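PDB 1I9Z: inositol-1,4,5-trisphosphate 5-phosphatase 1 from Schizosaccharomyces pombe, which removes the 5-phosphate from soluble and lipid inositol phosphates, such as phosphatidylinositol 4,5-bisphosphate, through its Mg(2+)-dependent catalytic domain. Local coordinates for residues A[37-42]-A[81-86]. Numbering follows the deposited sequence.
Sequences CSATTK and RREWES
A CH-pi contact carries this meeting of loop and helix: A39 CA stands 3.4 Å from the centroid of the six-membered ring of W84, only 14° off the ring normal, so the loop backbone lies on the face of the indole. T40 N continues along the same face, while the A39 methyl lies over the five-membered ring, with CB 3.8 Å from W84 CD2. That methyl is shared with the preceding helical residue, its CB lying 3.6 Å from E83 CB; the glutamate chain then runs out extended. At the rim of the indole the contacts change character. C37 SG approaches W84 CZ2 to 4.0 Å; seen from the centroid of the six-membered ring, SG lies 81° off the normal, which makes it an edge-on sulfur-aromatic contact. No direct hydrogen bond joins the segments; instead a water in the indole plane accepts from W84 NE1 (3.0 Å) and donates to C37 O (2.6 Å), giving each polar atom a partner.

The domain belongs to the DNase I-like endonuclease/exonuclease/phosphatase superfamily, and here the loop following strand 20-33 is laid against helix 78-94. The C37 side chain is about 10 Å from the bound calcium ion, so the contact is near the active site but is not part of the ligand pocket.

W84 CG lies anti to the carbonyl carbon, beside the backbone N, which swings the indole toward the loop, and the buried ring also meets F62. Farther along the loop, K42 N donates to T40 OG1 at 163°, closing an ST turn. On the helix, R81 NE and E85 OE2 form a salt bridge one turn apart (2.7 Å), and S107 OG also hydrogen-bonds that carboxylate oxygen.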
loop_
_atom_site.group_PDB
_atom_site.type_symbol
_atom_site.label_atom_id
_atom_site.label_comp_id
_atom_site.label_asym_id
_atom_site.label_seq_id
_atom_site.Cartn_x
_atom_site.Cartn_y
_atom_site.Cartn_z
ATOM N N CYS A 37 -20.629 -3.511 5.716
ATOM C CA CYS A 37 -20.896 -3.642 7.170
ATOM C C CYS A 37 -20.690 -2.343 7.907
ATOM O O CYS A 37 -19.936 -1.473 7.482
ATOM C CB CYS A 37 -20.010 -4.728 7.824
ATOM S SG CYS A 37 -18.240 -4.302 8.018
ATOM N N SER A 38 -21.355 -2.226 9.062
ATOM C CA SER A 38 -21.212 -1.023 9.890
ATOM C C SER A 38 -19.881 -0.766 10.569
ATOM O O SER A 38 -19.239 -1.665 11.057
ATOM C CB SER A 38 -22.266 -1.044 11.010
ATOM O OG SER A 38 -23.517 -1.378 10.446
ATOM N N ALA A 39 -19.532 0.508 10.657
ATOM C CA ALA A 39 -18.337 0.981 11.312
ATOM C C ALA A 39 -18.337 0.503 12.747
ATOM O O ALA A 39 -19.391 0.479 13.389
ATOM C CB ALA A 39 -18.322 2.502 11.300
ATOM N N THR A 40 -17.169 0.151 13.278
ATOM C CA THR A 40 -17.099 -0.316 14.680
ATOM C C THR A 40 -15.664 -0.148 15.119
ATOM O O THR A 40 -14.767 -0.176 14.272
ATOM C CB THR A 40 -17.513 -1.828 14.784
ATOM O OG1 THR A 40 -17.262 -2.315 16.129
ATOM C CG2 THR A 40 -16.711 -2.699 13.770
ATOM N N THR A 41 -15.421 0.029 16.427
ATOM C CA THR A 41 -14.061 0.149 16.922
ATOM C C THR A 41 -13.584 -1.245 17.292
ATOM O O THR A 41 -12.472 -1.404 17.747
ATOM C CB THR A 41 -13.998 0.980 18.224
ATOM O OG1 THR A 41 -14.930 0.407 19.155
ATOM C CG2 THR A 41 -14.441 2.420 17.964
ATOM N N LYS A 42 -14.404 -2.254 17.098
ATOM C CA LYS A 42 -13.974 -3.602 17.493
ATOM C C LYS A 42 -13.125 -4.213 16.365
ATOM O O LYS A 42 -13.527 -5.191 15.745
ATOM C CB LYS A 42 -15.177 -4.513 17.771
ATOM C CG LYS A 42 -16.112 -3.999 18.874
ATOM C CD LYS A 42 -15.530 -4.277 20.215
ATOM C CE LYS A 42 -14.525 -3.226 20.630
ATOM N NZ LYS A 42 -14.292 -3.274 22.137
ATOM N N ARG A 81 -17.893 6.784 5.514
ATOM C CA ARG A 81 -16.412 6.786 5.550
ATOM C C ARG A 81 -15.939 7.512 6.834
ATOM O O ARG A 81 -15.056 7.056 7.546
ATOM C CB ARG A 81 -15.850 7.538 4.328
ATOM C CG ARG A 81 -14.339 7.525 4.400
ATOM C CD ARG A 81 -13.786 8.489 3.402
ATOM N NE ARG A 81 -13.771 9.835 3.984
ATOM C CZ ARG A 81 -14.263 10.901 3.350
ATOM N NH1 ARG A 81 -14.820 10.775 2.151
ATOM N NH2 ARG A 81 -14.130 12.106 3.889
ATOM N N ARG A 82 -16.582 8.634 7.171
ATOM C CA ARG A 82 -16.171 9.335 8.358
ATOM C C ARG A 82 -16.412 8.565 9.651
ATOM O O ARG A 82 -15.706 8.820 10.617
ATOM C CB ARG A 82 -16.859 10.720 8.420
ATOM C CG ARG A 82 -16.253 11.633 7.362
ATOM C CD ARG A 82 -16.908 13.028 7.232
ATOM N NE ARG A 82 -16.072 13.789 6.291
ATOM C CZ ARG A 82 -16.521 14.579 5.320
ATOM N NH1 ARG A 82 -17.841 14.724 5.146
ATOM N NH2 ARG A 82 -15.640 15.220 4.544
ATOM N N GLU A 83 -17.392 7.670 9.669
ATOM C CA GLU A 83 -17.643 6.852 10.887
ATOM C C GLU A 83 -16.436 5.905 11.080
ATOM O O GLU A 83 -15.959 5.656 12.184
ATOM C CB GLU A 83 -18.888 6.005 10.703
ATOM C CG GLU A 83 -20.210 6.795 10.783
ATOM C CD GLU A 83 -21.405 5.882 10.514
ATOM O OE1 GLU A 83 -21.549 4.895 11.265
ATOM O OE2 GLU A 83 -22.181 6.136 9.560
ATOM N N TRP A 84 -15.967 5.339 9.957
ATOM C CA TRP A 84 -14.806 4.472 10.015
ATOM C C TRP A 84 -13.589 5.281 10.450
ATOM O O TRP A 84 -12.808 4.818 11.278
ATOM C CB TRP A 84 -14.551 3.814 8.621
ATOM C CG TRP A 84 -15.510 2.736 8.401
ATOM C CD1 TRP A 84 -16.564 2.729 7.544
ATOM C CD2 TRP A 84 -15.460 1.446 9.008
ATOM N NE1 TRP A 84 -17.158 1.489 7.550
ATOM C CE2 TRP A 84 -16.510 0.686 8.456
ATOM C CE3 TRP A 84 -14.616 0.858 9.974
ATOM C CZ2 TRP A 84 -16.769 -0.665 8.825
ATOM C CZ3 TRP A 84 -14.853 -0.506 10.338
ATOM C CH2 TRP A 84 -15.934 -1.235 9.754
ATOM N N GLU A 85 -13.412 6.479 9.890
ATOM C CA GLU A 85 -12.282 7.324 10.314
ATOM C C GLU A 85 -12.305 7.556 11.814
ATOM O O GLU A 85 -11.267 7.525 12.494
ATOM C CB GLU A 85 -12.306 8.731 9.638
ATOM C CG GLU A 85 -12.122 8.623 8.103
ATOM C CD GLU A 85 -12.278 9.940 7.371
ATOM O OE1 GLU A 85 -12.482 10.983 8.025
ATOM O OE2 GLU A 85 -12.203 9.946 6.133
ATOM N N SER A 86 -13.490 7.904 12.311
ATOM C CA SER A 86 -13.596 8.169 13.738
ATOM C C SER A 86 -13.281 6.888 14.511
ATOM O O SER A 86 -12.648 6.948 15.602
ATOM C CB SER A 86 -15.053 8.644 14.059
ATOM O OG SER A 86 -15.262 8.606 15.456
HETATM O O HOH W 1 -19.628 0.689 6.073
#